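Local coordinates for protein CRISPR-associated endonuclease Cas9 (Campylobacter jejuni subsp. jejuni serotype O:2, PDB 5X2H) that cleaves invading DNA matched by a CRISPR guide RNA, the natural enzyme using an HNH and a RuvC-like nuclease domain, at residues R683-K688 with V698-M703; L710-V715 with W726-E731. All coordinates share one frame; numbering follows the deposited sequence.

Contacts 1 and 2 lie next to each other, with centres about 10 Å apart, in the C-terminal part of the chain. They come in series. Contact 1 pairs the two strands of the hairpin 683-689 and 695-700. The chain then runs through helix 702-707 into contact 2, the two-stranded sheet of 713-714 and 727-728. After that, strand 733-740 returns to pair with 683-689. Contact 2 is therefore an excursion between two strands of one three-stranded sheet. It packs back on that sheet: Phe-687 CG lies 3.5 Å from Met-729 SD. The two pairings form one packed unit beside the bound nucleic acid. Contact 1 reaches a DNA phosphate through Tyr-701, while the nearest atom of contact 2 is about 6 Å from the nucleic acid.

Contact 1: R683-K688 with V698-M703. With nucleotides of chain D.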
loop_
_atom_site.group_PDB
_atom_site.type_symbol
_atom_site.label_atom_id
_atom_site.label_comp_id
_atom_site.label_asym_id
_atom_site.label_seq_id
_atom_site.Cartn_x
_atom_site.Cartn_y
_atom_site.Cartn_z
ATOM N N ARG A 683 -21.045 9.856 -5.410
ATOM C CA ARG A 683 -21.887 11.012 -5.145
ATOM C C ARG A 683 -23.180 10.893 -5.943
ATOM O O ARG A 683 -23.200 10.335 -7.042
ATOM C CB ARG A 683 -21.138 12.305 -5.495
ATOM C CG ARG A 683 -21.929 13.590 -5.350
ATOM C CD ARG A 683 -21.042 14.791 -5.664
ATOM N NE ARG A 683 -21.750 15.829 -6.404
ATOM C CZ ARG A 683 -21.168 16.906 -6.918
ATOM N NH1 ARG A 683 -19.861 17.090 -6.772
ATOM N NH2 ARG A 683 -21.889 17.798 -7.581
ATOM N N VAL A 684 -24.265 11.408 -5.367
ATOM C CA VAL A 684 -25.537 11.543 -6.067
ATOM C C VAL A 684 -26.117 12.911 -5.732
ATOM O O VAL A 684 -26.134 13.315 -4.565
ATOM C CB VAL A 684 -26.527 10.414 -5.709
ATOM C CG1 VAL A 684 -26.745 10.331 -4.207
ATOM C CG2 VAL A 684 -27.848 10.617 -6.425
ATOM N N ASP A 685 -26.564 13.633 -6.755
ATOM C CA ASP A 685 -27.113 14.970 -6.583
ATOM C C ASP A 685 -28.633 14.891 -6.612
ATOM O O ASP A 685 -29.215 14.377 -7.573
ATOM C CB ASP A 685 -26.592 15.916 -7.663
ATOM C CG ASP A 685 -25.114 16.227 -7.499
ATOM O OD1 ASP A 685 -24.521 15.790 -6.486
ATOM O OD2 ASP A 685 -24.547 16.907 -8.382
ATOM N N ILE A 686 -29.266 15.396 -5.557
ATOM C CA ILE A 686 -30.712 15.321 -5.387
ATOM C C ILE A 686 -31.326 16.631 -5.850
ATOM O O ILE A 686 -30.907 17.712 -5.417
ATOM C CB ILE A 686 -31.084 15.023 -3.925
ATOM C CG1 ILE A 686 -30.514 13.667 -3.505
ATOM C CG2 ILE A 686 -32.596 15.071 -3.731
ATOM C CD1 ILE A 686 -30.878 12.534 -4.444
ATOM N N PHE A 687 -32.310 16.537 -6.736
ATOM C CA PHE A 687 -33.059 17.681 -7.223
ATOM C C PHE A 687 -34.515 17.553 -6.795
ATOM O O PHE A 687 -34.973 16.493 -6.360
ATOM C CB PHE A 687 -32.972 17.800 -8.749
ATOM C CG PHE A 687 -31.626 18.226 -9.252
ATOM C CD1 PHE A 687 -30.572 17.327 -9.301
ATOM C CD2 PHE A 687 -31.418 19.521 -9.694
ATOM C CE1 PHE A 687 -29.334 17.714 -9.768
ATOM C CE2 PHE A 687 -30.181 19.914 -10.167
ATOM C CZ PHE A 687 -29.138 19.009 -10.204
ATOM N N LYS A 688 -35.245 18.654 -6.933
ATOM C CA LYS A 688 -36.655 18.706 -6.571
ATOM C C LYS A 688 -37.377 19.548 -7.608
ATOM O O LYS A 688 -36.995 20.696 -7.850
ATOM C CB LYS A 688 -36.838 19.293 -5.168
ATOM C CG LYS A 688 -38.264 19.304 -4.647
ATOM C CD LYS A 688 -38.274 19.622 -3.156
ATOM C CE LYS A 688 -39.682 19.777 -2.620
ATOM N NZ LYS A 688 -40.325 21.010 -3.148
ATOM N N VAL A 698 -29.304 12.418 -9.729
ATOM C CA VAL A 698 -28.285 12.346 -10.766
ATOM C C VAL A 698 -27.112 11.541 -10.200
ATOM O O VAL A 698 -26.439 12.008 -9.270
ATOM C CB VAL A 698 -27.834 13.739 -11.220
ATOM C CG1 VAL A 698 -26.713 13.628 -12.249
ATOM C CG2 VAL A 698 -29.010 14.517 -11.788
ATOM N N PRO A 699 -26.843 10.342 -10.711
ATOM C CA PRO A 699 -25.718 9.557 -10.188
ATOM C C PRO A 699 -24.401 10.043 -10.769
ATOM O O PRO A 699 -24.305 10.372 -11.955
ATOM C CB PRO A 699 -26.045 8.131 -10.649
ATOM C CG PRO A 699 -26.812 8.333 -11.925
ATOM C CD PRO A 699 -27.544 9.653 -11.807
ATOM N N ILE A 700 -23.380 10.095 -9.914
ATOM C CA ILE A 700 -22.071 10.636 -10.266
ATOM C C ILE A 700 -21.009 9.603 -9.908
ATOM O O ILE A 700 -20.872 9.228 -8.736
ATOM C CB ILE A 700 -21.796 11.972 -9.555
ATOM C CG1 ILE A 700 -22.887 12.989 -9.908
ATOM C CG2 ILE A 700 -20.422 12.505 -9.927
ATOM C CD1 ILE A 700 -22.682 14.352 -9.288
ATOM N N TYR A 701 -20.255 9.156 -10.911
ATOM C CA TYR A 701 -19.301 8.066 -10.777
ATOM C C TYR A 701 -17.869 8.587 -10.855
ATOM O O TYR A 701 -17.611 9.732 -11.238
ATOM C CB TYR A 701 -19.547 7.004 -11.859
ATOM C CG TYR A 701 -20.952 6.434 -11.845
ATOM C CD1 TYR A 701 -21.989 7.066 -12.523
ATOM C CD2 TYR A 701 -21.240 5.267 -11.152
ATOM C CE1 TYR A 701 -23.269 6.551 -12.512
ATOM C CE2 TYR A 701 -22.518 4.743 -11.138
ATOM C CZ TYR A 701 -23.530 5.390 -11.816
ATOM O OH TYR A 701 -24.804 4.869 -11.802
ATOM N N THR A 702 -16.926 7.714 -10.489
ATOM C CA THR A 702 -15.515 8.090 -10.524
ATOM C C THR A 702 -15.090 8.521 -11.921
ATOM O O THR A 702 -14.292 9.454 -12.078
ATOM C CB THR A 702 -14.649 6.927 -10.047
ATOM O OG1 THR A 702 -15.036 5.734 -10.742
ATOM C CG2 THR A 702 -14.807 6.715 -8.547
ATOM N N MET A 703 -15.616 7.852 -12.951
ATOM C CA MET A 703 -15.282 8.231 -14.320
ATOM C C MET A 703 -15.730 9.655 -14.626
ATOM O O MET A 703 -15.032 10.395 -15.327
ATOM C CB MET A 703 -15.908 7.248 -15.308
ATOM C CG MET A 703 -15.683 7.630 -16.757
ATOM S SD MET A 703 -13.930 7.827 -17.153
ATOM C CE MET A 703 -13.454 6.128 -17.442
ATOM P P DA D 4 -24.162 1.325 -12.056
ATOM O OP1 DA D 4 -23.546 1.632 -13.369
ATOM O OP2 DA D 4 -24.891 2.363 -11.285
ATOM O "O5'" DA D 4 -25.185 0.119 -12.233
ATOM C "C5'" DA D 4 -24.769 -1.090 -12.834
ATOM C "C4'" DA D 4 -25.919 -2.071 -12.848
ATOM O "O4'" DA D 4 -25.995 -2.755 -11.562
ATOM C "C3'" DA D 4 -27.299 -1.422 -13.051
ATOM O "O3'" DA D 4 -28.108 -2.265 -13.835
ATOM C "C2'" DA D 4 -27.829 -1.361 -11.628
ATOM C "C1'" DA D 4 -27.330 -2.701 -11.138
ATOM N N9 DA D 4 -27.433 -2.898 -9.697
ATOM C C8 DA D 4 -27.462 -1.940 -8.722
ATOM N N7 DA D 4 -27.606 -2.425 -7.510
ATOM C C5 DA D 4 -27.695 -3.796 -7.712
ATOM C C6 DA D 4 -27.865 -4.881 -6.828
ATOM N N6 DA D 4 -27.972 -4.742 -5.503
ATOM N N1 DA D 4 -27.909 -6.122 -7.360
ATOM C C2 DA D 4 -27.804 -6.258 -8.685
ATOM N N3 DA D 4 -27.649 -5.317 -9.612
ATOM C C4 DA D 4 -27.598 -4.098 -9.053
#
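Arg-683, with CG anti to its backbone N (chi1 176°), and Ile-700, with CD1 anti to CA (chi2 -178°), run alongside each other on one face of a beta hairpin. Ile-700 CD1 reaches over one face of the guanidinium, 3.4 Å from Arg-683 NE. The same methyl meets the carboxylate of Asp-685, with Ile-700 CD1 3.3 Å from Asp-685 OD2. Arg-683 grips that carboxylate side-on. Its NE bonds OD1 of Asp-685 at 2.8 Å, and its NH2 bonds OD2 of Asp-685 at 2.9 Å. Both oxygens use their syn lone pairs, close to the guanidinium plane. Arg-830 forms a salt bridge to OD2, and Ser-738 bonds OD1.

The backbones run antiparallel. Asp-685 and Val-698 form a hydrogen-bonded pair with two bonds of ordinary length, Asp-685 N to Val-698 O and Val-698 N to Asp-685 O. In the Arg-683 and Ile-700 pair, Ile-700 N bonds Arg-683 O, but the return bond is weak. Pro-699 faces Val-684 at the non-hydrogen-bonded position, which needs no amide hydrogen from the proline. Further along, Val-698 CG2 packs on Phe-687 CE1 at 3.8 Å.

Beyond the strand, Tyr-701 takes the N-cap position of helix 702-707. Its hydroxyl donates to OP2 of DA4 of chain D, with OH to OP2 2.6 Å.

The buried carboxylate is shared by two arginines and a serine, which would be expected to favour its ionised form. The salt bridge, with a further bond from NH2 to Glu-831 O, would hold the guanidinium against Ile-700, while Tyr-701 ties the end of the hairpin to the DNA backbone.

Contact 2: L710-V715 with W726-E731; sequences LPNKAV and WILMDE
Trp-726 gives the largest buried surface here, and Val-715 lies against one face of its indole. Val-715 CG2 sits over the six-membered ring, 3.6 Å from its centroid and 16° off the ring normal. This is a CH-pi contact. Val-715 CA lies over the centre of the ring system. The valine lies alongside the indole, both side chains heading in one direction. With CG anti to its carbonyl carbon (chi1 -75°), Trp-726 starts its ring beside Ala-714 O. At the base of the side chain, Trp-726 CB is 3.2 Å from Ala-714 O. Leu-665 of helix 655-665 also touches the side chains of Trp-726 and Lys-713.

Ala-714 forms the antiparallel hydrogen-bonded pair with Ile-727. Its N bonds Ile-727 O at 2.7 Å, and its O accepts from Ile-727 N at 2.9 Å. The second bond is nearly straight, at 175°. The methyl of Ala-714 meets the tip of a bent methionine, with Ala-714 CB 3.7 Å from Met-729 CE.

Lys-713 stands opposite Leu-728 at the non-hydrogen-bonded position. Its CA makes a CA-H...O contact with Ile-727 O. Its aliphatic base does the packing, with Lys-713 CB 3.8 Å from Trp-726 CB.

Asn-712 extends the pairing. Its O accepts from Met-729 N at 3.0 Å. Its ND2 reaches Met-729 O at 3.3 Å, approaching from above the carbonyl plane. Arg-830 takes the OD1 of Asn-712, which would hold the turn of the amide. Met-729 itself is the centre of an inverse gamma turn, where the chain bends away from the pair.

Two short antiparallel strands, joined by twelve residues without helix or strand, make this a small beta hairpin with a long connecting loop.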
loop_
_atom_site.group_PDB
_atom_site.type_symbol
_atom_site.label_atom_id
_atom_site.label_comp_id
_atom_site.label_asym_id
_atom_site.label_seq_id
_atom_site.Cartn_x
_atom_site.Cartn_y
_atom_site.Cartn_z
ATOM N N LEU A 710 -19.705 17.345 -15.212
ATOM C CA LEU A 710 -20.734 17.094 -14.212
ATOM C C LEU A 710 -22.021 16.648 -14.901
ATOM O O LEU A 710 -22.593 17.425 -15.675
ATOM C CB LEU A 710 -20.987 18.343 -13.377
ATOM C CG LEU A 710 -21.908 18.173 -12.167
ATOM C CD1 LEU A 710 -21.257 17.288 -11.115
ATOM C CD2 LEU A 710 -22.273 19.528 -11.585
ATOM N N PRO A 711 -22.492 15.426 -14.667
ATOM C CA PRO A 711 -23.743 14.989 -15.302
ATOM C C PRO A 711 -24.914 15.842 -14.839
ATOM O O PRO A 711 -24.917 16.380 -13.730
ATOM C CB PRO A 711 -23.890 13.531 -14.844
ATOM C CG PRO A 711 -22.515 13.125 -14.372
ATOM C CD PRO A 711 -21.885 14.373 -13.838
ATOM N N ASN A 712 -25.918 15.972 -15.714
ATOM C CA ASN A 712 -27.051 16.839 -15.418
ATOM C C ASN A 712 -28.391 16.196 -15.774
ATOM O O ASN A 712 -29.384 16.912 -15.956
ATOM C CB ASN A 712 -26.907 18.176 -16.155
ATOM C CG ASN A 712 -27.709 19.289 -15.508
ATOM O OD1 ASN A 712 -27.849 19.337 -14.286
ATOM N ND2 ASN A 712 -28.254 20.183 -16.328
ATOM N N LYS A 713 -28.454 14.874 -15.875
ATOM C CA LYS A 713 -29.685 14.175 -16.213
ATOM C C LYS A 713 -30.047 13.220 -15.087
ATOM O O LYS A 713 -29.215 12.411 -14.663
ATOM C CB LYS A 713 -29.550 13.422 -17.537
ATOM C CG LYS A 713 -29.477 14.335 -18.750
ATOM C CD LYS A 713 -29.537 13.545 -20.044
ATOM C CE LYS A 713 -29.611 14.465 -21.253
ATOM N NZ LYS A 713 -29.758 13.696 -22.523
ATOM N N ALA A 714 -31.283 13.324 -14.605
ATOM C CA ALA A 714 -31.762 12.467 -13.533
ATOM C C ALA A 714 -32.306 11.160 -14.092
ATOM O O ALA A 714 -32.871 11.115 -15.189
ATOM C CB ALA A 714 -32.845 13.175 -12.717
ATOM N N VAL A 715 -32.141 10.091 -13.313
ATOM C CA VAL A 715 -32.545 8.764 -13.757
ATOM C C VAL A 715 -34.063 8.678 -13.845
ATOM O O VAL A 715 -34.788 9.163 -12.965
ATOM C CB VAL A 715 -31.989 7.688 -12.808
ATOM C CG1 VAL A 715 -32.422 6.297 -13.266
ATOM C CG2 VAL A 715 -30.470 7.782 -12.733
ATOM N N TRP A 726 -33.382 9.834 -19.877
ATOM C CA TRP A 726 -33.223 10.462 -18.575
ATOM C C TRP A 726 -33.697 11.911 -18.641
ATOM O O TRP A 726 -33.905 12.475 -19.718
ATOM C CB TRP A 726 -31.773 10.373 -18.099
ATOM C CG TRP A 726 -31.401 8.997 -17.625
ATOM C CD1 TRP A 726 -32.112 7.843 -17.817
ATOM C CD2 TRP A 726 -30.238 8.628 -16.876
ATOM N NE1 TRP A 726 -31.457 6.781 -17.239
ATOM C CE2 TRP A 726 -30.305 7.237 -16.655
ATOM C CE3 TRP A 726 -29.143 9.339 -16.375
ATOM C CZ2 TRP A 726 -29.321 6.545 -15.952
ATOM C CZ3 TRP A 726 -28.168 8.649 -15.679
ATOM C CH2 TRP A 726 -28.263 7.267 -15.474
ATOM N N ILE A 727 -33.881 12.510 -17.469
ATOM C CA ILE A 727 -34.576 13.787 -17.345
ATOM C C ILE A 727 -33.554 14.901 -17.159
ATOM O O ILE A 727 -32.800 14.910 -16.180
ATOM C CB ILE A 727 -35.582 13.759 -16.185
ATOM C CG1 ILE A 727 -36.573 12.609 -16.388
ATOM C CG2 ILE A 727 -36.309 15.091 -16.086
ATOM C CD1 ILE A 727 -37.335 12.235 -15.142
ATOM N N LEU A 728 -33.545 15.849 -18.093
ATOM C CA LEU A 728 -32.651 16.994 -18.002
ATOM C C LEU A 728 -33.049 17.885 -16.833
ATOM O O LEU A 728 -34.214 18.278 -16.706
ATOM C CB LEU A 728 -32.680 17.793 -19.303
ATOM C CG LEU A 728 -31.706 18.972 -19.360
ATOM C CD1 LEU A 728 -30.280 18.483 -19.177
ATOM C CD2 LEU A 728 -31.854 19.731 -20.668
ATOM N N MET A 729 -32.075 18.213 -15.980
ATOM C CA MET A 729 -32.319 19.068 -14.819
ATOM C C MET A 729 -32.177 20.525 -15.249
ATOM O O MET A 729 -31.135 21.162 -15.083
ATOM C CB MET A 729 -31.371 18.713 -13.681
ATOM C CG MET A 729 -31.546 17.301 -13.126
ATOM S SD MET A 729 -33.073 17.054 -12.187
ATOM C CE MET A 729 -34.218 16.490 -13.447
ATOM N N ASP A 730 -33.257 21.059 -15.809
ATOM C CA ASP A 730 -33.283 22.420 -16.314
ATOM C C ASP A 730 -33.877 23.354 -15.254
ATOM O O ASP A 730 -33.891 23.032 -14.061
ATOM C CB ASP A 730 -34.046 22.452 -17.645
ATOM C CG ASP A 730 -35.438 21.850 -17.542
ATOM O OD1 ASP A 730 -35.964 21.721 -16.416
ATOM O OD2 ASP A 730 -36.007 21.495 -18.598
ATOM N N GLU A 731 -34.381 24.513 -15.686
ATOM C CA GLU A 731 -34.886 25.522 -14.761
ATOM C C GLU A 731 -36.122 25.070 -13.994
ATOM O O GLU A 731 -36.539 25.770 -13.064
ATOM C CB GLU A 731 -35.192 26.817 -15.516
#